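Local atomic coordinates of dihydrodipicolinate synthase (Bacillus clausii KSM-K16, PDB entry 3E96), a protein that probably catalyses the synthesis of 4-hydroxy-tetrahydrodipicolinate as a lyase of the DapA family, built on a TIM barrel. Residues B[16-21]-B[55-60]; B[118-123]-B[144-149]; B[260-265]-B[280-285]. All blocks are in the same frame, centred on the assembly; numbering follows the deposited sequence.

Interaction 1: B[16-21]-B[55-60]; sequences SGIPIT and NTSEFY
With chi1 at -41°, S57 sets OG anti to its own carbonyl carbon and beside its backbone N, facing P19 O; T21, with chi1 -60°, places OG1 in the same sense, close to S57 O. The S57 hydroxyl donates to P19 O over 2.6 Å, a short bond lying nearly in line with the carbonyl (C=O...OG angle 161°). The same OG accepts from the backbone N of G54, and so serves as donor and acceptor at once. T21 OG1 lies 2.7 Å from S57 O and also meets E70 OE1. A water bridges the two segments: it accepts from T21 N at 2.8 Å and donates to T56 O and to E58 OE2, a carboxylate oxygen shared with K265. I18 packs against T56. Their side chains cross at about a right angle, and I18 CG2 sits only 3.4 Å from T56 CB, closer than two carbons normally sit, while T56 OG1 lies beside I18 CB. The type I turn N55-E58 is closed by E58 N to N55 O. In this TIM barrel the contact joins the end of strand 15-17 to the loop after strand 49-50. T56 is a predicted pyruvate-binding residue, and I18 packs near K167, the predicted Schiff-base lysine. Direct and water-mediated bonds to the backbone of both segments would help to hold the turn that carries T56, consistent with a defined place for it in the probable pyruvate pocket.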
ATOM      1  N   SER B  16     -16.299  -3.046 -16.247  1.00 13.95           N
ATOM      2  CA  SER B  16     -15.419  -1.899 -16.061  1.00 14.53           C
ATOM      3  C   SER B  16     -14.043  -2.400 -16.478  1.00 14.97           C
ATOM      4  O   SER B  16     -13.417  -3.177 -15.755  1.00 14.38           O
ATOM      5  CB  SER B  16     -15.385  -1.450 -14.596  1.00 17.47           C
ATOM      6  OG  SER B  16     -16.540  -0.699 -14.266  1.00 19.95           O
ATOM      7  N   GLY B  17     -13.596  -1.981 -17.660  1.00 14.97           N
ATOM      8  CA  GLY B  17     -12.297  -2.407 -18.152  1.00 14.71           C
ATOM      9  C   GLY B  17     -11.182  -1.594 -17.528  1.00 15.32           C
ATOM     10  O   GLY B  17     -11.249  -0.363 -17.504  1.00 13.54           O
ATOM     11  N   ILE B  18     -10.159  -2.279 -17.018  1.00 13.03           N
ATOM     12  CA  ILE B  18      -9.028  -1.606 -16.384  1.00 12.81           C
ATOM     13  C   ILE B  18      -7.853  -1.758 -17.332  1.00 12.53           C
ATOM     14  O   ILE B  18      -7.279  -2.838 -17.451  1.00 12.33           O
ATOM     15  CB  ILE B  18      -8.645  -2.259 -15.037  1.00 14.12           C
ATOM     16  CG1 ILE B  18      -9.903  -2.684 -14.268  1.00 16.65           C
ATOM     17  CG2 ILE B  18      -7.810  -1.278 -14.218  1.00 14.58           C
ATOM     18  CD1 ILE B  18     -10.874  -1.570 -13.977  1.00 17.85           C
ATOM     19  N   PRO B  19      -7.459  -0.667 -17.996  1.00 12.21           N
ATOM     20  CA  PRO B  19      -6.349  -0.705 -18.947  1.00 11.44           C
ATOM     21  C   PRO B  19      -4.975  -0.776 -18.313  1.00 12.19           C
ATOM     22  O   PRO B  19      -4.753  -0.252 -17.223  1.00 12.51           O
ATOM     23  CB  PRO B  19      -6.530   0.592 -19.721  1.00 12.03           C
ATOM     24  CG  PRO B  19      -6.944   1.543 -18.615  1.00 11.41           C
ATOM     25  CD  PRO B  19      -7.947   0.714 -17.811  1.00 11.53           C
ATOM     26  N   ILE B  20      -4.057  -1.440 -19.004  1.00 11.25           N
ATOM     27  CA  ILE B  20      -2.684  -1.509 -18.537  1.00 11.37           C
ATOM     28  C   ILE B  20      -2.058  -0.176 -18.933  1.00 12.92           C
ATOM     29  O   ILE B  20      -2.618   0.566 -19.749  1.00 13.50           O
ATOM     30  CB  ILE B  20      -1.873  -2.593 -19.274  1.00 12.78           C
ATOM     31  CG1 ILE B  20      -1.973  -2.356 -20.788  1.00 13.31           C
ATOM     32  CG2 ILE B  20      -2.360  -3.968 -18.893  1.00 11.94           C
ATOM     33  CD1 ILE B  20      -0.837  -2.972 -21.597  1.00 16.38           C
ATOM     34  N   THR B  21      -0.908   0.132 -18.345  1.00 12.48           N
ATOM     35  CA  THR B  21      -0.159   1.326 -18.713  1.00 12.18           C
ATOM     36  C   THR B  21       1.103   0.743 -19.346  1.00 13.43           C
ATOM     37  O   THR B  21       1.980   0.225 -18.651  1.00 10.97           O
ATOM     38  CB  THR B  21       0.251   2.183 -17.498  1.00 13.51           C
ATOM     39  OG1 THR B  21      -0.919   2.603 -16.784  1.00 11.37           O
ATOM     40  CG2 THR B  21       1.019   3.421 -17.968  1.00 12.35           C
ATOM     41  N   ASN B  55      -5.726  -0.592 -10.632  1.00 16.58           N
ATOM     42  CA  ASN B  55      -4.561  -1.365 -10.232  1.00 17.95           C
ATOM     43  C   ASN B  55      -3.947  -2.148 -11.383  1.00 15.83           C
ATOM     44  O   ASN B  55      -2.747  -2.403 -11.384  1.00 15.73           O
ATOM     45  CB  ASN B  55      -4.902  -2.268  -9.047  1.00 21.65           C
ATOM     46  CG  ASN B  55      -4.670  -1.568  -7.713  1.00 24.39           C
ATOM     47  OD1 ASN B  55      -5.436  -1.736  -6.770  1.00 26.10           O
ATOM     48  ND2 ASN B  55      -3.597  -0.776  -7.634  1.00 21.18           N
ATOM     49  N   THR B  56      -4.760  -2.502 -12.376  1.00 14.74           N
ATOM     50  CA  THR B  56      -4.251  -3.222 -13.539  1.00 13.52           C
ATOM     51  C   THR B  56      -3.369  -2.247 -14.325  1.00 13.45           C
ATOM     52  O   THR B  56      -2.484  -2.655 -15.075  1.00 11.34           O
ATOM     53  CB  THR B  56      -5.395  -3.702 -14.453  1.00 14.85           C
ATOM     54  OG1 THR B  56      -6.367  -4.406 -13.672  1.00 16.19           O
ATOM     55  CG2 THR B  56      -4.858  -4.644 -15.532  1.00 12.69           C
ATOM     56  N   SER B  57      -3.624  -0.953 -14.130  1.00 12.57           N
ATOM     57  CA  SER B  57      -2.872   0.117 -14.791  1.00 12.69           C
ATOM     58  C   SER B  57      -1.562   0.392 -14.055  1.00 12.52           C
ATOM     59  O   SER B  57      -0.791   1.267 -14.461  1.00 12.64           O
ATOM     60  CB  SER B  57      -3.685   1.417 -14.789  1.00 13.37           C
ATOM     61  OG  SER B  57      -5.050   1.184 -15.078  1.00 14.32           O
ATOM     62  N   GLU B  58      -1.331  -0.343 -12.967  1.00 12.13           N
ATOM     63  CA  GLU B  58      -0.141  -0.170 -12.133  1.00 10.70           C
ATOM     64  C   GLU B  58      -0.071   1.255 -11.583  1.00 10.11           C
ATOM     65  O   GLU B  58       0.970   1.911 -11.596  1.00  9.94           O
ATOM     66  CB  GLU B  58       1.125  -0.522 -12.915  1.00 11.67           C
ATOM     67  CG  GLU B  58       1.243  -2.010 -13.204  1.00 10.81           C
ATOM     68  CD  GLU B  58       2.453  -2.349 -14.047  1.00 12.47           C
ATOM     69  OE1 GLU B  58       3.562  -2.489 -13.481  1.00 12.69           O
ATOM     70  OE2 GLU B  58       2.294  -2.461 -15.287  1.00 12.33           O
ATOM     71  N   PHE B  59      -1.214   1.713 -11.087  1.00 11.08           N
ATOM     72  CA  PHE B  59      -1.364   3.040 -10.504  1.00 11.10           C
ATOM     73  C   PHE B  59      -0.248   3.434  -9.534  1.00 11.40           C
ATOM     74  O   PHE B  59       0.330   4.521  -9.641  1.00 10.64           O
ATOM     75  CB  PHE B  59      -2.719   3.105  -9.790  1.00 11.85           C
ATOM     76  CG  PHE B  59      -2.931   4.349  -8.984  1.00 11.04           C
ATOM     77  CD1 PHE B  59      -3.011   5.589  -9.600  1.00 12.17           C
ATOM     78  CD2 PHE B  59      -3.086   4.272  -7.601  1.00 11.91           C
ATOM     79  CE1 PHE B  59      -3.248   6.740  -8.857  1.00 10.96           C
ATOM     80  CE2 PHE B  59      -3.322   5.416  -6.848  1.00 13.90           C
ATOM     81  CZ  PHE B  59      -3.404   6.655  -7.478  1.00 13.00           C
ATOM     82  N   TYR B  60       0.063   2.555  -8.587  1.00 10.30           N
ATOM     83  CA  TYR B  60       1.088   2.860  -7.597  1.00 10.19           C
ATOM     84  C   TYR B  60       2.513   2.944  -8.129  1.00 11.90           C
ATOM     85  O   TYR B  60       3.417   3.388  -7.420  1.00 11.68           O
ATOM     86  CB  TYR B  60       0.996   1.863  -6.443  1.00 11.17           C
ATOM     87  CG  TYR B  60      -0.278   2.057  -5.649  1.00  9.51           C
ATOM     88  CD1 TYR B  60      -0.516   3.248  -4.968  1.00 11.10           C
ATOM     89  CD2 TYR B  60      -1.261   1.068  -5.611  1.00 11.66           C
ATOM     90  CE1 TYR B  60      -1.699   3.457  -4.268  1.00 10.48           C
ATOM     91  CE2 TYR B  60      -2.454   1.266  -4.912  1.00 12.61           C
ATOM     92  CZ  TYR B  60      -2.661   2.466  -4.242  1.00 12.63           C
ATOM     93  OH  TYR B  60      -3.825   2.669  -3.537  1.00 12.25           O
TER
HETATM   94  O   HOH W   1      -0.112  -1.738 -16.379  1.00 11.99           O

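Interaction 2: B[118-123]-B[144-149]; sequences PYVTAG and FKDPEI
V120 and A122 meet I149 where two loops of the TIM barrel come together, one leading into helix 122-136 and the other following strand 140-144. The closer-packed part centres on I149 CD1, which lies against the chain at the T121-A122 peptide, 3.7 Å from both T121 C and A122 N. V120 crosses I149 at about a right angle, its CG2 3.9 Å from CD1, and V125 of helix 122-136 adjoins both side chains. I149 is the buried member of this group. A122 CB is a looser neighbour, 4.5 Å from I149 CG2. Toward the surface the contact thins: V120 CG2 and D146 OD2 meet tip to tip at 3.7 Å, a methyl against a carboxylate oxygen, and beyond them P147 and E148 are exposed. Here the chain is shaped by its own bonds, a type I turn from D146 to I149 and an Asx turn at D146. T121 is the N-cap of helix 122-136, and its OG1 has a weak hydrogen bond with N283 OD1 of the second subunit. V120 also packs on P281 of that subunit, which puts the contact at the dimer interface. With chi1 -172°, D146 CG is anti to the backbone N, and OD1 receives E148 N at 2.9 Å from above the carboxylate plane, 50° out of it.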
ATOM      1  N   PRO B 118      -0.633   1.104   6.346  1.00 14.40           N
ATOM      2  CA  PRO B 118      -0.527  -0.174   7.057  1.00 14.47           C
ATOM      3  C   PRO B 118      -1.469  -0.258   8.256  1.00 14.92           C
ATOM      4  O   PRO B 118      -1.806  -1.349   8.721  1.00 13.15           O
ATOM      5  CB  PRO B 118       0.941  -0.221   7.476  1.00 16.04           C
ATOM      6  CG  PRO B 118       1.301   1.223   7.617  1.00 16.08           C
ATOM      7  CD  PRO B 118       0.642   1.840   6.408  1.00 14.48           C
ATOM      8  N   TYR B 119      -1.883   0.899   8.765  1.00 13.41           N
ATOM      9  CA  TYR B 119      -2.786   0.928   9.905  1.00 12.24           C
ATOM     10  C   TYR B 119      -4.118   1.539   9.504  1.00 11.97           C
ATOM     11  O   TYR B 119      -4.182   2.704   9.098  1.00 11.93           O
ATOM     12  CB  TYR B 119      -2.180   1.733  11.062  1.00 14.73           C
ATOM     13  CG  TYR B 119      -0.698   1.504  11.278  1.00 13.91           C
ATOM     14  CD1 TYR B 119      -0.161   0.217  11.297  1.00 14.17           C
ATOM     15  CD2 TYR B 119       0.170   2.581  11.448  1.00 15.81           C
ATOM     16  CE1 TYR B 119       1.207   0.011  11.473  1.00 17.44           C
ATOM     17  CE2 TYR B 119       1.532   2.390  11.627  1.00 16.04           C
ATOM     18  CZ  TYR B 119       2.047   1.108  11.637  1.00 16.78           C
ATOM     19  OH  TYR B 119       3.400   0.929  11.802  1.00 18.62           O
ATOM     20  N   VAL B 120      -5.179   0.742   9.610  1.00 11.25           N
ATOM     21  CA  VAL B 120      -6.521   1.202   9.277  1.00 11.74           C
ATOM     22  C   VAL B 120      -7.529   0.627  10.264  1.00 12.73           C
ATOM     23  O   VAL B 120      -7.331  -0.468  10.793  1.00 12.11           O
ATOM     24  CB  VAL B 120      -6.944   0.757   7.856  1.00 10.22           C
ATOM     25  CG1 VAL B 120      -6.050   1.416   6.812  1.00 12.49           C
ATOM     26  CG2 VAL B 120      -6.876  -0.769   7.739  1.00 13.07           C
ATOM     27  N   THR B 121      -8.591   1.383  10.536  1.00 13.37           N
ATOM     28  CA  THR B 121      -9.661   0.923  11.421  1.00 14.27           C
ATOM     29  C   THR B 121     -10.973   1.274  10.730  1.00 14.12           C
ATOM     30  O   THR B 121     -11.021   2.206   9.930  1.00 13.54           O
ATOM     31  CB  THR B 121      -9.635   1.609  12.810  1.00 15.31           C
ATOM     32  OG1 THR B 121      -9.779   3.026  12.652  1.00 15.68           O
ATOM     33  CG2 THR B 121      -8.334   1.298  13.538  1.00 16.56           C
ATOM     34  N   ALA B 122     -12.034   0.534  11.041  1.00 13.77           N
ATOM     35  CA  ALA B 122     -13.331   0.764  10.412  1.00 14.44           C
ATOM     36  C   ALA B 122     -13.775   2.223  10.440  1.00 13.94           C
ATOM     37  O   ALA B 122     -14.130   2.785   9.405  1.00 13.09           O
ATOM     38  CB  ALA B 122     -14.388  -0.118  11.066  1.00 14.90           C
ATOM     39  N   GLY B 123     -13.769   2.829  11.626  1.00 15.90           N
ATOM     40  CA  GLY B 123     -14.186   4.217  11.741  1.00 13.70           C
ATOM     41  C   GLY B 123     -13.340   5.142  10.886  1.00 15.23           C
ATOM     42  O   GLY B 123     -13.849   6.083  10.272  1.00 13.97           O
ATOM     43  N   PHE B 144     -13.407  -1.631  -2.140  1.00 13.69           N
ATOM     44  CA  PHE B 144     -13.443  -2.201  -0.793  1.00 12.61           C
ATOM     45  C   PHE B 144     -12.848  -3.611  -0.826  1.00 12.25           C
ATOM     46  O   PHE B 144     -13.489  -4.540  -1.319  1.00 12.76           O
ATOM     47  CB  PHE B 144     -14.909  -2.246  -0.354  1.00 11.40           C
ATOM     48  CG  PHE B 144     -15.111  -2.306   1.129  1.00 11.33           C
ATOM     49  CD1 PHE B 144     -14.919  -1.176   1.915  1.00 12.30           C
ATOM     50  CD2 PHE B 144     -15.521  -3.487   1.734  1.00 11.51           C
ATOM     51  CE1 PHE B 144     -15.136  -1.220   3.289  1.00 12.94           C
ATOM     52  CE2 PHE B 144     -15.740  -3.547   3.106  1.00 12.45           C
ATOM     53  CZ  PHE B 144     -15.547  -2.405   3.887  1.00 11.77           C
ATOM     54  N   LYS B 145     -11.641  -3.779  -0.289  1.00 12.26           N
ATOM     55  CA  LYS B 145     -10.989  -5.083  -0.345  1.00 13.21           C
ATOM     56  C   LYS B 145     -10.329  -5.645   0.909  1.00 11.61           C
ATOM     57  O   LYS B 145      -9.718  -6.710   0.843  1.00 12.11           O
ATOM     58  CB  LYS B 145      -9.944  -5.075  -1.461  1.00 16.88           C
ATOM     59  CG  LYS B 145      -8.725  -4.218  -1.156  1.00 18.98           C
ATOM     60  CD  LYS B 145      -7.663  -4.435  -2.222  1.00 24.05           C
ATOM     61  CE  LYS B 145      -6.349  -3.781  -1.860  1.00 25.86           C
ATOM     62  NZ  LYS B 145      -5.301  -4.121  -2.872  1.00 26.21           N
ATOM     63  N   ASP B 146     -10.434  -4.956   2.039  1.00 11.67           N
ATOM     64  CA  ASP B 146      -9.819  -5.443   3.275  1.00 12.43           C
ATOM     65  C   ASP B 146     -10.838  -6.188   4.153  1.00 12.68           C
ATOM     66  O   ASP B 146     -11.735  -5.581   4.732  1.00 12.77           O
ATOM     67  CB  ASP B 146      -9.216  -4.272   4.065  1.00 12.34           C
ATOM     68  CG  ASP B 146      -8.406  -4.733   5.259  1.00 13.35           C
ATOM     69  OD1 ASP B 146      -8.476  -5.932   5.602  1.00 14.59           O
ATOM     70  OD2 ASP B 146      -7.701  -3.896   5.861  1.00 14.86           O
ATOM     71  N   PRO B 147     -10.701  -7.518   4.268  1.00 12.35           N
ATOM     72  CA  PRO B 147     -11.639  -8.293   5.086  1.00 12.85           C
ATOM     73  C   PRO B 147     -11.662  -7.895   6.554  1.00 14.43           C
ATOM     74  O   PRO B 147     -12.632  -8.171   7.259  1.00 15.21           O
ATOM     75  CB  PRO B 147     -11.162  -9.731   4.891  1.00 14.41           C
ATOM     76  CG  PRO B 147      -9.686  -9.562   4.707  1.00 16.36           C
ATOM     77  CD  PRO B 147      -9.606  -8.372   3.774  1.00 14.08           C
ATOM     78  N   GLU B 148     -10.594  -7.246   7.009  1.00 13.46           N
ATOM     79  CA  GLU B 148     -10.494  -6.822   8.402  1.00 15.82           C
ATOM     80  C   GLU B 148     -11.362  -5.607   8.706  1.00 15.45           C
ATOM     81  O   GLU B 148     -11.541  -5.244   9.870  1.00 15.61           O
ATOM     82  CB  GLU B 148      -9.037  -6.503   8.750  1.00 18.62           C
ATOM     83  CG  GLU B 148      -8.118  -7.712   8.755  1.00 26.00           C
ATOM     84  CD  GLU B 148      -8.489  -8.711   9.830  1.00 31.18           C
ATOM     85  OE1 GLU B 148      -8.548  -8.314  11.012  1.00 33.71           O
ATOM     86  OE2 GLU B 148      -8.720  -9.893   9.496  1.00 36.34           O
ATOM     87  N   ILE B 149     -11.886  -4.975   7.660  1.00 13.33           N
ATOM     88  CA  ILE B 149     -12.735  -3.802   7.827  1.00 14.05           C
ATOM     89  C   ILE B 149     -14.202  -4.186   7.632  1.00 14.58           C
ATOM     90  O   ILE B 149     -14.581  -4.734   6.600  1.00 16.15           O
ATOM     91  CB  ILE B 149     -12.347  -2.685   6.825  1.00 13.57           C
ATOM     92  CG1 ILE B 149     -10.897  -2.244   7.068  1.00 13.60           C
ATOM     93  CG2 ILE B 149     -13.300  -1.498   6.966  1.00 13.83           C
ATOM     94  CD1 ILE B 149     -10.644  -1.641   8.446  1.00 13.40           C
TER

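Interaction 3: B[260-265]-B[280-285]; sequences NVVVIK and APVNEL
V262, near the N-terminal end of helix 262-270, faces an extended chain, and the backbones come nearest at V262 and E284, whose CA atoms are 6.7 Å apart; no hydrogen bond joins the two segments. V262 carries most of the contact. Its chi1 of 62° puts CG1 between the backbone N and the carbonyl carbon, leaving CG2 anti to the N, and both methyls are used. CG1 lies 3.7 Å from L285 CD2 and also adjoins V282 CG1. CG2 meets the backbone at N283, 3.5 Å from N283 O, and continues to L285 CG. Between the methyls, V262 CB is 3.8 Å from V282 CG1; V282 and L285 both cross V262 obliquely, from two places on the extended chain. V263, one residue on, touches L285 less closely, CG2 to CD2 at 4.1 Å, and its side chain also packs on F248 and L251 of helix 235-252. The contact belongs to the C-terminal helical part that follows the eight-stranded TIM barrel, where the chain returns from helix 262-270 past that N-terminal end to reach helix 287-299. A cis peptide bond precedes P281 at the start of this return. L285 is held at both backbone polar atoms: its N donates to E266 OE2 and its O accepts from K290 NZ, while its side chain also packs on V293. The same chain reaches the second subunit, where P281 packs on H117 and N283 on G124 of that subunit.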
ATOM      1  N   ASN B 260      -0.417 -10.648 -11.476  1.00 14.51           N
ATOM      2  CA  ASN B 260      -1.613  -9.993 -11.999  1.00 13.07           C
ATOM      3  C   ASN B 260      -1.518  -9.205 -13.307  1.00 13.90           C
ATOM      4  O   ASN B 260      -2.336  -9.399 -14.211  1.00 13.36           O
ATOM      5  CB  ASN B 260      -2.230  -9.105 -10.916  1.00 17.68           C
ATOM      6  CG  ASN B 260      -3.599  -8.590 -11.306  1.00 21.32           C
ATOM      7  OD1 ASN B 260      -3.728  -7.727 -12.175  1.00 23.46           O
ATOM      8  ND2 ASN B 260      -4.631  -9.126 -10.672  1.00 22.65           N
ATOM      9  N   VAL B 261      -0.535  -8.320 -13.413  1.00 11.90           N
ATOM     10  CA  VAL B 261      -0.386  -7.513 -14.624  1.00 12.08           C
ATOM     11  C   VAL B 261       0.665  -8.056 -15.582  1.00 13.12           C
ATOM     12  O   VAL B 261       0.467  -8.047 -16.799  1.00 13.20           O
ATOM     13  CB  VAL B 261      -0.025  -6.048 -14.272  1.00 11.76           C
ATOM     14  CG1 VAL B 261       0.233  -5.242 -15.554  1.00 12.43           C
ATOM     15  CG2 VAL B 261      -1.157  -5.411 -13.469  1.00 13.48           C
ATOM     16  N   VAL B 262       1.780  -8.535 -15.042  1.00 11.93           N
ATOM     17  CA  VAL B 262       2.836  -9.044 -15.904  1.00 12.96           C
ATOM     18  C   VAL B 262       2.349 -10.187 -16.804  1.00 13.79           C
ATOM     19  O   VAL B 262       2.779 -10.290 -17.951  1.00 13.49           O
ATOM     20  CB  VAL B 262       4.085  -9.467 -15.085  1.00 13.55           C
ATOM     21  CG1 VAL B 262       3.744 -10.597 -14.134  1.00 12.78           C
ATOM     22  CG2 VAL B 262       5.217  -9.852 -16.037  1.00 14.73           C
ATOM     23  N   VAL B 263       1.448 -11.031 -16.303  1.00 13.07           N
ATOM     24  CA  VAL B 263       0.908 -12.123 -17.123  1.00 13.80           C
ATOM     25  C   VAL B 263       0.121 -11.527 -18.295  1.00 13.91           C
ATOM     26  O   VAL B 263       0.212 -12.007 -19.433  1.00 14.27           O
ATOM     27  CB  VAL B 263      -0.030 -13.051 -16.306  1.00 13.62           C
ATOM     28  CG1 VAL B 263      -0.811 -13.975 -17.245  1.00 13.96           C
ATOM     29  CG2 VAL B 263       0.792 -13.884 -15.329  1.00 12.83           C
ATOM     30  N   ILE B 264      -0.652 -10.480 -18.015  1.00 12.87           N
ATOM     31  CA  ILE B 264      -1.430  -9.817 -19.057  1.00 13.97           C
ATOM     32  C   ILE B 264      -0.502  -9.238 -20.132  1.00 14.49           C
ATOM     33  O   ILE B 264      -0.724  -9.432 -21.335  1.00 13.57           O
ATOM     34  CB  ILE B 264      -2.292  -8.668 -18.471  1.00 14.22           C
ATOM     35  CG1 ILE B 264      -3.436  -9.249 -17.639  1.00 15.42           C
ATOM     36  CG2 ILE B 264      -2.856  -7.800 -19.592  1.00 15.66           C
ATOM     37  CD1 ILE B 264      -4.298  -8.199 -16.963  1.00 17.52           C
ATOM     38  N   LYS B 265       0.541  -8.537 -19.697  1.00 11.84           N
ATOM     39  CA  LYS B 265       1.475  -7.925 -20.637  1.00 14.04           C
ATOM     40  C   LYS B 265       2.261  -8.908 -21.491  1.00 15.00           C
ATOM     41  O   LYS B 265       2.450  -8.679 -22.689  1.00 15.44           O
ATOM     42  CB  LYS B 265       2.433  -6.984 -19.897  1.00 12.21           C
ATOM     43  CG  LYS B 265       1.749  -5.698 -19.422  1.00 11.98           C
ATOM     44  CD  LYS B 265       2.734  -4.664 -18.887  1.00 12.02           C
ATOM     45  CE  LYS B 265       2.010  -3.361 -18.548  1.00 11.25           C
ATOM     46  NZ  LYS B 265       2.894  -2.359 -17.871  1.00 10.55           N
ATOM     47  N   ALA B 280       9.121  -2.059 -11.795  1.00 14.34           N
ATOM     48  CA  ALA B 280       9.441  -2.621 -10.485  1.00 15.91           C
ATOM     49  C   ALA B 280       8.369  -1.961  -9.616  1.00 14.67           C
ATOM     50  O   ALA B 280       8.007  -0.814  -9.867  1.00 13.65           O
ATOM     51  CB  ALA B 280      10.833  -2.174 -10.044  1.00 15.69           C
ATOM     52  N   PRO B 281       7.902  -2.629  -8.546  1.00 14.90           N
ATOM     53  CA  PRO B 281       8.228  -3.943  -7.980  1.00 13.82           C
ATOM     54  C   PRO B 281       7.807  -5.254  -8.656  1.00 13.62           C
ATOM     55  O   PRO B 281       7.642  -6.265  -7.974  1.00 11.41           O
ATOM     56  CB  PRO B 281       7.671  -3.837  -6.565  1.00 15.27           C
ATOM     57  CG  PRO B 281       6.403  -3.065  -6.791  1.00 15.42           C
ATOM     58  CD  PRO B 281       6.856  -1.965  -7.743  1.00 14.73           C
ATOM     59  N   VAL B 282       7.611  -5.254  -9.969  1.00 13.66           N
ATOM     60  CA  VAL B 282       7.293  -6.503 -10.660  1.00 14.02           C
ATOM     61  C   VAL B 282       8.161  -6.571 -11.909  1.00 15.23           C
ATOM     62  O   VAL B 282       8.190  -5.627 -12.692  1.00 15.11           O
ATOM     63  CB  VAL B 282       5.807  -6.610 -11.080  1.00 16.15           C
ATOM     64  CG1 VAL B 282       5.610  -7.853 -11.961  1.00 15.16           C
ATOM     65  CG2 VAL B 282       4.920  -6.729  -9.842  1.00 14.94           C
ATOM     66  N   ASN B 283       8.888  -7.671 -12.081  1.00 16.62           N
ATOM     67  CA  ASN B 283       9.733  -7.816 -13.262  1.00 17.63           C
ATOM     68  C   ASN B 283       9.138  -8.872 -14.189  1.00 18.13           C
ATOM     69  O   ASN B 283       7.975  -9.250 -14.030  1.00 16.25           O
ATOM     70  CB  ASN B 283      11.184  -8.137 -12.858  1.00 20.24           C
ATOM     71  CG  ASN B 283      11.347  -9.511 -12.236  1.00 20.87           C
ATOM     72  OD1 ASN B 283      10.447 -10.028 -11.578  1.00 20.08           O
ATOM     73  ND2 ASN B 283      12.523 -10.101 -12.428  1.00 24.71           N
ATOM     74  N   GLU B 284       9.912  -9.349 -15.158  1.00 17.63           N
ATOM     75  CA  GLU B 284       9.378 -10.319 -16.113  1.00 18.42           C
ATOM     76  C   GLU B 284       9.115 -11.717 -15.573  1.00 18.07           C
ATOM     77  O   GLU B 284       9.604 -12.094 -14.510  1.00 20.16           O
ATOM     78  CB  GLU B 284      10.285 -10.404 -17.349  1.00 20.47           C
ATOM     79  CG  GLU B 284      11.657 -11.029 -17.123  1.00 25.59           C
ATOM     80  CD  GLU B 284      12.555 -10.203 -16.216  1.00 29.45           C
ATOM     81  OE1 GLU B 284      12.530  -8.954 -16.307  1.00 31.77           O
ATOM     82  OE2 GLU B 284      13.304 -10.806 -15.419  1.00 34.16           O
ATOM     83  N   LEU B 285       8.326 -12.485 -16.321  1.00 18.46           N
ATOM     84  CA  LEU B 285       7.982 -13.848 -15.931  1.00 18.85           C
ATOM     85  C   LEU B 285       9.175 -14.785 -16.036  1.00 19.58           C
ATOM     86  O   LEU B 285      10.088 -14.558 -16.830  1.00 20.84           O
ATOM     87  CB  LEU B 285       6.853 -14.395 -16.819  1.00 17.12           C
ATOM     88  CG  LEU B 285       5.461 -13.765 -16.715  1.00 18.29           C
ATOM     89  CD1 LEU B 285       4.515 -14.450 -17.697  1.00 15.55           C
ATOM     90  CD2 LEU B 285       4.940 -13.915 -15.291  1.00 16.80           C
TER

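Along the chain the three contacts come in series, each closing before the next opens. Interactions 1 and 2 belong to the loops of the barrel, at strands 15-17 and 49-50 and at strands 109-112 and 140-144 respectively; their centres are about 22 Å apart. Interaction 3 lies in the C-terminal helical part, its centre about 12 Å from that of interaction 1 and about 26 Å from that of interaction 2. K265 joins it to interaction 1: NZ forms a salt bridge with E58 OE2 (2.7 Å) and a probable hydrogen bond with T21 O, linking the T56 loop to helix 262-270. All three reach the second subunit, so the probable active-site loops lie close to the dimer interface.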